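Side-chain contacts in putative metal-dependent phosphoesterase (Bifidobacterium adolescentis, PDB 3O0F), which hydrolyses phosphoesters at a metal centre holding two iron ions and a zinc ion, and binds adenosine monophosphate beside it: residues S101-A104 with N105-A109; A109-R112 with R113-M117; T128-D131 with V132-Q135; T142-G145 with R146-A150. All coordinates share one frame; numbering follows the deposited sequence. Where two conformers were deposited one is given.

Interaction 1 (S101-A104 with N105-A109); sequences SMFA and NTRAA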
loop_
_atom_site.group_PDB
_atom_site.type_symbol
_atom_site.label_atom_id
_atom_site.label_comp_id
_atom_site.label_asym_id
_atom_site.label_seq_id
_atom_site.Cartn_x
_atom_site.Cartn_y
_atom_site.Cartn_z
ATOM N N SER A 101 17.386 0.369 3.629
ATOM C CA SER A 101 17.955 1.491 2.936
ATOM C C SER A 101 17.131 1.832 1.685
ATOM O O SER A 101 17.011 2.982 1.325
ATOM C CB SER A 101 19.411 1.213 2.615
ATOM O OG SER A 101 19.496 0.466 1.443
HETATM N N MSE A 102 16.551 0.836 1.024
HETATM C CA MSE A 102 15.661 1.127 -0.098
HETATM C C MSE A 102 14.433 1.957 0.341
HETATM O O MSE A 102 14.026 2.902 -0.352
HETATM C CB MSE A 102 15.159 -0.159 -0.685
HETATM C CG MSE A 102 14.219 0.063 -1.840
HETATM SE SE MSE A 102 13.796 -1.641 -2.667
HETATM C CE MSE A 102 12.330 -2.127 -1.569
ATOM N N PHE A 103 13.836 1.591 1.471
ATOM C CA PHE A 103 12.761 2.439 2.041
ATOM C C PHE A 103 13.216 3.843 2.419
ATOM O O PHE A 103 12.483 4.802 2.180
ATOM C CB PHE A 103 12.095 1.831 3.254
ATOM C CG PHE A 103 11.401 0.513 3.005
ATOM C CD1 PHE A 103 11.015 0.115 1.746
ATOM C CD2 PHE A 103 11.090 -0.299 4.078
ATOM C CE1 PHE A 103 10.376 -1.091 1.551
ATOM C CE2 PHE A 103 10.455 -1.496 3.897
ATOM C CZ PHE A 103 10.082 -1.890 2.635
ATOM N N ALA A 104 14.390 3.972 3.026
ATOM C CA ALA A 104 14.882 5.279 3.452
ATOM C C ALA A 104 15.064 6.141 2.210
ATOM O O ALA A 104 14.700 7.317 2.218
ATOM C CB ALA A 104 16.223 5.178 4.249
ATOM N N ASN A 105 15.600 5.554 1.143
ATOM C CA ASN A 105 15.791 6.273 -0.096
ATOM C C ASN A 105 14.460 6.681 -0.692
ATOM O O ASN A 105 14.331 7.792 -1.206
ATOM C CB ASN A 105 16.540 5.445 -1.141
ATOM C CG ASN A 105 17.968 5.113 -0.733
ATOM O OD1 ASN A 105 18.523 5.741 0.151
ATOM N ND2 ASN A 105 18.561 4.111 -1.372
ATOM N N THR A 106 13.469 5.798 -0.660
ATOM C CA THR A 106 12.162 6.158 -1.256
ATOM C C THR A 106 11.485 7.247 -0.439
ATOM O O THR A 106 10.877 8.149 -1.000
ATOM C CB THR A 106 11.210 4.985 -1.386
ATOM O OG1 THR A 106 11.784 4.023 -2.282
ATOM C CG2 THR A 106 9.850 5.455 -1.930
ATOM N N ARG A 107 11.605 7.173 0.881
ATOM C CA ARG A 107 10.999 8.191 1.734
ATOM C C ARG A 107 11.670 9.554 1.524
ATOM O O ARG A 107 10.965 10.558 1.469
ATOM C CB ARG A 107 10.981 7.780 3.215
ATOM C CG ARG A 107 10.096 6.543 3.530
ATOM C CD ARG A 107 9.782 6.477 5.009
ATOM N NE ARG A 107 11.003 6.185 5.752
ATOM C CZ ARG A 107 11.514 4.980 5.981
ATOM N NH1 ARG A 107 10.897 3.846 5.594
ATOM N NH2 ARG A 107 12.655 4.907 6.636
ATOM N N ALA A 108 13.001 9.588 1.366
ATOM C CA ALA A 108 13.709 10.850 1.123
ATOM C C ALA A 108 13.358 11.400 -0.269
ATOM O O ALA A 108 13.139 12.616 -0.439
ATOM C CB ALA A 108 15.284 10.681 1.320
ATOM N N ALA A 109 13.300 10.530 -1.279
ATOM C CA ALA A 109 12.885 10.945 -2.626
ATOM C C ALA A 109 11.430 11.507 -2.626
ATOM O O ALA A 109 11.152 12.575 -3.205
ATOM C CB ALA A 109 13.033 9.745 -3.632
#
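Arg107 folds back along its helix until its guanidinium lies over the backbone one turn earlier, where NH1 comes 3.3 Å from Phe103 CB. The flat group has the carbonyl oxygen Phe103 O and Ala104 CA on one face, 3.8 and 3.9 Å above its plane and displaced toward the rim. A bend at chi3 (-68°) turns the group back in this way. These are van der Waals contacts, and the polar end has its partner outside the two segments, where NH1 donates to the backbone oxygen Asp51 O.

The backbone bonds are those of a regular alpha-helix, four i to i+4 pairs in succession. Arg107 N to Phe103 O is 2.8 Å long with an N-H...O angle of 161°, and Asn105 N to Ser101 O, at 2.9 Å, is equally straight.

Of the other side chains, Asn105 lays its amide beside the same Ser101 carbonyl, its CG 3.1 Å from Ser101 O, but ND2 meets that oxygen at too poor an angle for a hydrogen bond.

Both segments belong to helix 97-124. Met102 and Phe103 turn their side chains onto strand 70-80 of the central sheet, touching Ile76, with Phe103 also on Thr74, while Thr106 packs against the loop residues Asp51 and Pro183.

Interaction 2 (A109-R112 with R113-M117); sequences ARLR and RTKRM. With AMP (adenosine monophosphate), chain B.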
loop_
_atom_site.group_PDB
_atom_site.type_symbol
_atom_site.label_atom_id
_atom_site.label_comp_id
_atom_site.label_asym_id
_atom_site.label_seq_id
_atom_site.Cartn_x
_atom_site.Cartn_y
_atom_site.Cartn_z
ATOM N N ALA A 109 13.300 10.530 -1.279
ATOM C CA ALA A 109 12.885 10.945 -2.626
ATOM C C ALA A 109 11.430 11.507 -2.626
ATOM O O ALA A 109 11.152 12.575 -3.205
ATOM C CB ALA A 109 13.033 9.745 -3.632
ATOM N N ARG A 110 10.511 10.795 -1.969
ATOM C CA ARG A 110 9.132 11.286 -1.681
ATOM C C ARG A 110 9.060 12.673 -0.988
ATOM O O ARG A 110 8.309 13.551 -1.400
ATOM C CB ARG A 110 8.375 10.294 -0.804
ATOM C CG ARG A 110 7.837 9.080 -1.540
ATOM C CD ARG A 110 7.099 8.140 -0.552
ATOM N NE ARG A 110 6.224 7.224 -1.290
ATOM C CZ ARG A 110 5.088 7.580 -1.898
ATOM N NH1 ARG A 110 4.636 8.825 -1.836
ATOM N NH2 ARG A 110 4.381 6.677 -2.567
ATOM N N LEU A 111 9.846 12.854 0.053
ATOM C CA LEU A 111 9.895 14.124 0.751
ATOM C C LEU A 111 10.326 15.261 -0.186
ATOM O O LEU A 111 9.694 16.323 -0.219
ATOM C CB LEU A 111 10.883 14.051 1.905
ATOM C CG LEU A 111 10.898 15.259 2.840
ATOM C CD1 LEU A 111 9.494 15.420 3.387
ATOM C CD2 LEU A 111 11.926 15.112 3.982
ATOM N N ARG A 112 11.397 15.013 -0.930
ATOM C CA ARG A 112 11.971 15.987 -1.833
ATOM C C ARG A 112 10.985 16.382 -2.920
ATOM O O ARG A 112 10.799 17.561 -3.206
ATOM C CB ARG A 112 13.211 15.383 -2.480
ATOM C CG ARG A 112 14.122 16.400 -3.097
ATOM C CD ARG A 112 15.411 15.760 -3.570
ATOM N NE ARG A 112 15.408 15.585 -5.011
ATOM C CZ ARG A 112 15.538 16.590 -5.867
ATOM N NH1 ARG A 112 15.667 17.826 -5.412
ATOM N NH2 ARG A 112 15.534 16.361 -7.169
ATOM N N ARG A 113 10.363 15.366 -3.511
ATOM C CA ARG A 113 9.383 15.519 -4.565
ATOM C C ARG A 113 8.136 16.282 -4.097
ATOM O O ARG A 113 7.552 17.100 -4.837
ATOM C CB ARG A 113 8.950 14.109 -4.973
ATOM C CG ARG A 113 8.338 13.914 -6.317
ATOM C CD ARG A 113 6.808 13.985 -6.373
ATOM N NE ARG A 113 6.086 13.343 -5.297
ATOM C CZ ARG A 113 4.991 12.584 -5.439
ATOM N NH1 ARG A 113 4.447 12.299 -6.620
ATOM N NH2 ARG A 113 4.443 12.080 -4.355
ATOM N N THR A 114 7.688 15.945 -2.892
ATOM C CA THR A 114 6.410 16.425 -2.396
ATOM C C THR A 114 6.582 17.898 -2.011
ATOM O O THR A 114 5.700 18.706 -2.261
ATOM C CB THR A 114 5.877 15.501 -1.262
ATOM O OG1 THR A 114 5.658 14.177 -1.797
ATOM C CG2 THR A 114 4.541 16.005 -0.698
ATOM N N LYS A 115 7.753 18.242 -1.481
ATOM C CA LYS A 115 8.107 19.639 -1.228
ATOM C C LYS A 115 8.098 20.443 -2.531
ATOM O O LYS A 115 7.558 21.530 -2.578
ATOM C CB LYS A 115 9.496 19.754 -0.607
ATOM C CG LYS A 115 9.580 19.451 0.860
ATOM C CD LYS A 115 11.029 19.632 1.371
ATOM C CE LYS A 115 11.100 19.685 2.898
ATOM N NZ LYS A 115 12.440 19.264 3.409
ATOM N N ARG A 116 8.688 19.904 -3.594
ATOM C CA ARG A 116 8.791 20.667 -4.854
ATOM C C ARG A 116 7.408 20.861 -5.446
ATOM O O ARG A 116 7.117 21.915 -5.968
ATOM C CB ARG A 116 9.747 20.009 -5.861
ATOM C CG ARG A 116 11.236 20.376 -5.626
ATOM C CD ARG A 116 12.202 19.726 -6.632
ATOM N NE ARG A 116 12.297 18.272 -6.433
ATOM C CZ ARG A 116 12.225 17.340 -7.395
ATOM N NH1 ARG A 116 12.087 17.692 -8.681
ATOM N NH2 ARG A 116 12.304 16.037 -7.067
HETATM N N MSE A 117 6.545 19.858 -5.306
HETATM C CA MSE A 117 5.141 19.995 -5.693
HETATM C C MSE A 117 4.413 21.067 -4.928
HETATM O O MSE A 117 3.639 21.795 -5.522
HETATM C CB MSE A 117 4.393 18.688 -5.508
HETATM C CG MSE A 117 4.636 17.738 -6.628
HETATM SE SE MSE A 117 3.403 16.248 -6.603
HETATM C CE MSE A 117 1.639 17.155 -6.666
HETATM P P AMP B . 1.990 9.446 -4.462
HETATM O O1P AMP B . 2.542 8.082 -4.266
HETATM O O2P AMP B . 2.625 10.394 -3.478
HETATM O O3P AMP B . 2.004 9.944 -5.909
HETATM O "O5'" AMP B . 0.443 9.370 -4.038
HETATM C "C5'" AMP B . -0.463 8.623 -4.812
HETATM C "C4'" AMP B . -1.229 7.755 -3.861
HETATM O "O4'" AMP B . -2.265 8.487 -3.149
HETATM C "C3'" AMP B . -1.906 6.609 -4.604
HETATM O "O3'" AMP B . -1.212 5.404 -4.311
HETATM C "C2'" AMP B . -3.251 6.628 -3.897
HETATM O "O2'" AMP B . -4.307 5.700 -4.147
HETATM C "C1'" AMP B . -3.144 7.484 -2.643
HETATM N N9 AMP B . -4.446 8.004 -2.183
HETATM C C8 AMP B . -4.815 8.092 -0.903
HETATM N N7 AMP B . -6.055 8.617 -0.809
HETATM C C5 AMP B . -6.493 8.873 -2.052
HETATM C C6 AMP B . -7.716 9.424 -2.659
HETATM N N6 AMP B . -8.781 9.825 -1.891
HETATM N N1 AMP B . -7.733 9.533 -4.003
HETATM C C2 AMP B . -6.713 9.160 -4.796
HETATM N N3 AMP B . -5.577 8.644 -4.309
HETATM C C4 AMP B . -5.419 8.471 -2.968
#
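Arg110 and Arg113 leave the same helix by different torsions and converge on the phosphate of AMP. In Arg110, CG stands anti to the carbonyl carbon (chi1 -78°) and the chain runs extended to NE; in Arg113, CG is anti to the backbone N (chi1 -159°) and bends at chi2 and chi3 steer the chain to the same anion. Arg110 NH2 donates to AMP O1P at 2.9 Å and Arg110 NH1 to AMP O2P at 3.0 Å, a two-pronged grip. Arg113 NH2 meets AMP O2P at 2.6 Å, in the guanidinium plane, so O2P accepts from both arginines. Arg110 NE forms a salt bridge with Asp51, which probably helps to orient the guanidinium.

Thr114 OG1 donates to Arg110 O at 2.8 Å, and Thr114 N reaches that oxygen from the opposite face of its plane. In one of two alternate conformers the Arg112 guanidinium lies flat on that of Arg116, planes 11° apart, a doubtful pairing of like charges.

All of this lies on helix 97-124. Arg113, Thr114 and Met117 face helix 146-155, touching Arg146 or Ile149, while Leu111 and Lys115 pack on Trp129 of helix 129-133.

Interaction 3 (T128-D131 with V132-Q135); sequences TWDD and VLAQ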
loop_
_atom_site.group_PDB
_atom_site.type_symbol
_atom_site.label_atom_id
_atom_site.label_comp_id
_atom_site.label_asym_id
_atom_site.label_seq_id
_atom_site.Cartn_x
_atom_site.Cartn_y
_atom_site.Cartn_z
ATOM N N THR A 128 0.930 26.077 2.233
ATOM C CA THR A 128 2.354 26.241 2.537
ATOM C C THR A 128 2.874 24.874 2.910
ATOM O O THR A 128 2.100 23.948 3.174
ATOM C CB THR A 128 2.565 27.227 3.717
ATOM O OG1 THR A 128 1.956 26.700 4.910
ATOM C CG2 THR A 128 1.931 28.638 3.404
ATOM N N TRP A 129 4.185 24.735 2.953
ATOM C CA TRP A 129 4.774 23.497 3.411
ATOM C C TRP A 129 4.242 23.155 4.794
ATOM O O TRP A 129 3.892 22.005 5.046
ATOM C CB TRP A 129 6.304 23.553 3.367
ATOM C CG TRP A 129 6.946 22.245 3.725
ATOM C CD1 TRP A 129 7.850 22.018 4.728
ATOM C CD2 TRP A 129 6.698 20.972 3.112
ATOM N NE1 TRP A 129 8.188 20.686 4.767
ATOM C CE2 TRP A 129 7.504 20.022 3.784
ATOM C CE3 TRP A 129 5.893 20.545 2.048
ATOM C CZ2 TRP A 129 7.523 18.671 3.432
ATOM C CZ3 TRP A 129 5.920 19.193 1.692
ATOM C CH2 TRP A 129 6.735 18.279 2.384
ATOM N N ASP A 130 4.114 24.147 5.682
ATOM C CA ASP A 130 3.565 23.887 7.020
ATOM C C ASP A 130 2.128 23.381 7.059
ATOM O O ASP A 130 1.746 22.672 7.995
ATOM C CB ASP A 130 3.635 25.127 7.912
ATOM C CG ASP A 130 5.049 25.443 8.380
ATOM O OD1 ASP A 130 5.955 24.613 8.173
ATOM O OD2 ASP A 130 5.241 26.538 8.963
ATOM N N ASP A 131 1.296 23.785 6.114
ATOM C CA ASP A 131 -0.062 23.253 6.088
ATOM C C ASP A 131 0.008 21.752 5.770
ATOM O O ASP A 131 -0.732 20.941 6.335
ATOM C CB ASP A 131 -0.921 23.992 5.053
ATOM C CG ASP A 131 -0.985 25.500 5.311
ATOM O OD1 ASP A 131 -0.837 25.929 6.491
ATOM O OD2 ASP A 131 -1.183 26.259 4.328
ATOM N N VAL A 132 0.940 21.379 4.902
ATOM C CA VAL A 132 1.112 19.944 4.560
ATOM C C VAL A 132 1.681 19.192 5.746
ATOM O O VAL A 132 1.187 18.113 6.112
ATOM C CB VAL A 132 1.990 19.728 3.322
ATOM C CG1 VAL A 132 2.140 18.221 3.028
ATOM C CG2 VAL A 132 1.394 20.470 2.122
ATOM N N LEU A 133 2.726 19.749 6.343
ATOM C CA LEU A 133 3.315 19.163 7.536
ATOM C C LEU A 133 2.255 18.975 8.623
ATOM O O LEU A 133 2.293 17.991 9.336
ATOM C CB LEU A 133 4.491 19.997 8.059
ATOM C CG LEU A 133 5.833 19.908 7.326
ATOM C CD1 LEU A 133 6.905 20.706 8.107
ATOM C CD2 LEU A 133 6.272 18.451 7.105
ATOM N N ALA A 134 1.285 19.884 8.720
ATOM C CA ALA A 134 0.162 19.686 9.647
ATOM C C ALA A 134 -0.678 18.442 9.382
ATOM O O ALA A 134 -1.356 17.954 10.307
ATOM C CB ALA A 134 -0.744 20.969 9.721
ATOM N N GLN A 135 -0.630 17.898 8.151
ATOM C CA GLN A 135 -1.447 16.717 7.794
ATOM C C GLN A 135 -0.661 15.398 7.910
ATOM O O GLN A 135 -1.238 14.311 7.734
ATOM C CB GLN A 135 -1.994 16.840 6.359
ATOM C CG GLN A 135 -2.938 18.010 6.117
ATOM C CD GLN A 135 -4.166 17.998 7.020
ATOM O OE1 GLN A 135 -4.732 16.951 7.294
ATOM N NE2 GLN A 135 -4.558 19.173 7.508
HETATM O O HOH W 1 -3.323 21.778 6.870
#
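Trp129 presents one face of its indole to Leu133, one helical turn on, in a CH-pi contact: Leu133 CG stands 3.9 Å from the centroid of the five-membered ring, 25° off its normal. The turn is the start of a short helix opened by a capping box. Thr128 at the N-cap accepts from Asp131 N through OG1 at 3.2 Å, and Asp131 OD2 accepts in return from Thr128 N at 3.0 Å. This second bond meets OD2 from above the carboxylate plane, 53° out of it. Together the pair satisfies two amides at the helix start, and the carboxylate beside that end probably interacts favourably with the helix dipole.

With CG anti to the backbone N (chi1 -175°), the indole is swung forward along the helix, where Leu133 CD1 also comes 3.7 Å from Trp129 CD1. Val132 touches the six-membered part of the indole with CG1. Beneath the overlap, Leu133 N donates to Trp129 O at 2.9 Å, almost straight.

The indole also lies on Leu111, Lys115 and Val118 of helix 97-124, and Val132 reaches His148 and Ala152 of helix 146-155, so the short helix packs against both longer ones. A water bridges the segments, donating to Asp131 O at 2.8 Å and accepting from Gln135 NE2 at 3.0 Å.

Interaction 4 (T142-G145 with R146-A150); sequences TTIG and RPHIA. With AMP (adenosine monophosphate), chain B; EDO (1,2-ethanediol), chain H.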
loop_
_atom_site.group_PDB
_atom_site.type_symbol
_atom_site.label_atom_id
_atom_site.label_comp_id
_atom_site.label_asym_id
_atom_site.label_seq_id
_atom_site.Cartn_x
_atom_site.Cartn_y
_atom_site.Cartn_z
ATOM N N THR A 142 6.001 9.317 9.413
ATOM C CA THR A 142 5.007 9.214 8.374
ATOM C C THR A 142 5.681 9.298 7.001
ATOM O O THR A 142 6.446 10.204 6.740
ATOM C CB THR A 142 3.942 10.335 8.477
ATOM O OG1 THR A 142 3.131 10.148 9.660
ATOM C CG2 THR A 142 3.038 10.360 7.241
ATOM N N THR A 143 5.375 8.342 6.137
ATOM C CA THR A 143 5.752 8.377 4.715
ATOM C C THR A 143 4.851 9.340 3.952
ATOM O O THR A 143 3.656 9.083 3.783
ATOM C CB THR A 143 5.577 7.004 4.070
ATOM O OG1 THR A 143 6.378 6.033 4.752
ATOM C CG2 THR A 143 5.958 7.043 2.576
ATOM N N ILE A 144 5.439 10.429 3.449
ATOM C CA ILE A 144 4.683 11.529 2.870
ATOM C C ILE A 144 4.416 11.315 1.376
ATOM O O ILE A 144 5.190 10.676 0.670
ATOM C CB ILE A 144 5.477 12.820 3.009
ATOM C CG1 ILE A 144 4.559 14.055 2.951
ATOM C CG2 ILE A 144 6.551 12.880 1.904
ATOM C CD1 ILE A 144 5.246 15.374 3.392
ATOM N N GLY A 145 3.341 11.899 0.874
ATOM C CA GLY A 145 3.102 11.885 -0.555
ATOM C C GLY A 145 1.977 12.824 -0.914
ATOM O O GLY A 145 1.636 13.722 -0.145
ATOM N N ARG A 146 1.391 12.610 -2.091
ATOM C CA ARG A 146 0.273 13.460 -2.550
ATOM C C ARG A 146 -0.951 13.497 -1.637
ATOM O O ARG A 146 -1.598 14.546 -1.547
ATOM C CB ARG A 146 -0.106 13.130 -3.998
ATOM C CG ARG A 146 0.924 13.663 -5.010
ATOM C CD ARG A 146 1.033 12.751 -6.195
ATOM N NE ARG A 146 -0.179 12.694 -6.970
ATOM C CZ ARG A 146 -0.681 11.617 -7.569
ATOM N NH1 ARG A 146 -0.124 10.427 -7.465
ATOM N NH2 ARG A 146 -1.805 11.739 -8.257
ATOM N N PRO A 147 -1.307 12.385 -0.963
ATOM C CA PRO A 147 -2.468 12.500 -0.078
ATOM C C PRO A 147 -2.397 13.585 0.987
ATOM O O PRO A 147 -3.423 14.156 1.314
ATOM C CB PRO A 147 -2.534 11.125 0.590
ATOM C CG PRO A 147 -2.026 10.219 -0.431
ATOM C CD PRO A 147 -0.866 10.975 -1.059
ATOM N N HIS A 148 -1.205 13.849 1.516
ATOM C CA HIS A 148 -0.998 14.885 2.490
ATOM C C HIS A 148 -1.131 16.280 1.890
ATOM O O HIS A 148 -1.611 17.175 2.557
ATOM C CB HIS A 148 0.359 14.708 3.193
ATOM C CG HIS A 148 0.517 13.352 3.805
ATOM N ND1 HIS A 148 1.124 12.312 3.145
ATOM C CD2 HIS A 148 0.070 12.846 4.976
ATOM C CE1 HIS A 148 1.042 11.219 3.881
ATOM N NE2 HIS A 148 0.434 11.528 5.014
ATOM N N ILE A 149 -0.709 16.452 0.642
ATOM C CA ILE A 149 -1.016 17.658 -0.110
ATOM C C ILE A 149 -2.530 17.799 -0.297
ATOM O O ILE A 149 -3.093 18.860 -0.036
ATOM C CB ILE A 149 -0.367 17.700 -1.522
ATOM C CG1 ILE A 149 1.150 17.493 -1.469
ATOM C CG2 ILE A 149 -0.685 19.053 -2.212
ATOM C CD1 ILE A 149 1.846 17.620 -2.846
ATOM N N ALA A 150 -3.192 16.748 -0.775
ATOM C CA ALA A 150 -4.654 16.802 -0.956
ATOM C C ALA A 150 -5.328 17.195 0.342
ATOM O O ALA A 150 -6.165 18.089 0.355
ATOM C CB ALA A 150 -5.197 15.459 -1.467
HETATM P P AMP B . 1.990 9.446 -4.462
HETATM O O1P AMP B . 2.542 8.082 -4.266
HETATM O O2P AMP B . 2.625 10.394 -3.478
HETATM O O3P AMP B . 2.004 9.944 -5.909
HETATM O "O5'" AMP B . 0.443 9.370 -4.038
HETATM C "C5'" AMP B . -0.463 8.623 -4.812
HETATM C "C4'" AMP B . -1.229 7.755 -3.861
HETATM O "O4'" AMP B . -2.265 8.487 -3.149
HETATM C "C3'" AMP B . -1.906 6.609 -4.604
HETATM O "O3'" AMP B . -1.212 5.404 -4.311
HETATM C "C2'" AMP B . -3.251 6.628 -3.897
HETATM O "O2'" AMP B . -4.307 5.700 -4.147
HETATM C "C1'" AMP B . -3.144 7.484 -2.643
HETATM N N9 AMP B . -4.446 8.004 -2.183
HETATM C C8 AMP B . -4.815 8.092 -0.903
HETATM N N7 AMP B . -6.055 8.617 -0.809
HETATM C C5 AMP B . -6.493 8.873 -2.052
HETATM C C6 AMP B . -7.716 9.424 -2.659
HETATM N N6 AMP B . -8.781 9.825 -1.891
HETATM N N1 AMP B . -7.733 9.533 -4.003
HETATM C C2 AMP B . -6.713 9.160 -4.796
HETATM N N3 AMP B . -5.577 8.644 -4.309
HETATM C C4 AMP B . -5.419 8.471 -2.968
HETATM C C1 EDO H . 1.010 7.960 -0.154
HETATM O O1 EDO H . 1.842 7.903 -1.315
HETATM C C2 EDO H . 1.699 8.746 0.954
HETATM O O2 EDO H . 2.560 7.836 1.656
#
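His148 turns back toward the loop that precedes its helix, and most atoms of its side chain meet that loop. CB lies 3.7 Å from Gly145 O. CG, anti to the carbonyl carbon (chi1 -55°), carries the ring past Ile144 CG1 toward the amide of Gly145. ND1 accepts from Gly145 N at 3.2 Å, the donor 16° out of the ring plane, so this nitrogen serves as the acceptor. CE1 approaches Thr143 O to 3.4 Å, and at the tip NE2 has the methyl Thr142 CG2 at 3.6 Å while donating to Ser24 O outside the segments. Hydrogen bonds at both nitrogens thus fix the rotation of the ring.

In this PHP-domain protein the loop leads straight into helix 146-155, and the phosphate of AMP sits near this helix start, where the dipole probably favours an anion. Arg146 N donates to AMP O2P at 2.9 Å, and Gly145 CA comes within 3.3 Å of that oxygen. Arg146, bent at chi2 and chi3, sends NH1 to AMP O3P at 2.7 Å, nearly straight at 173° and in the guanidinium plane. Pro147 CG reaches AMP O4' of the ribose at 3.2 Å.

Overall arrangement
Interactions 1 and 2 follow each other along helix 97-124, sharing Ala109, with centres about 12 Å apart. Interactions 2 and 4 meet over the AMP phosphate: their centres are about 10 Å apart, and a probable hydrogen bond from Arg110 NH1 to Ile144 O (3.2 Å) joins them. Interaction 3 lies behind this pocket, its Val132 side chain about 10 Å from AMP; Trp129 CZ2 packs on Lys115 CG of interaction 2 at 3.4 Å, and Trp129 CH2 on Ile144 CD1 of interaction 4 at the same distance. Interaction 1 touches interaction 4 through Arg107 CD and Thr143 OG1, 3.4 Å apart. The zinc ion lies about 6 Å from the Pro147 side chain and 7 Å from that of Arg110.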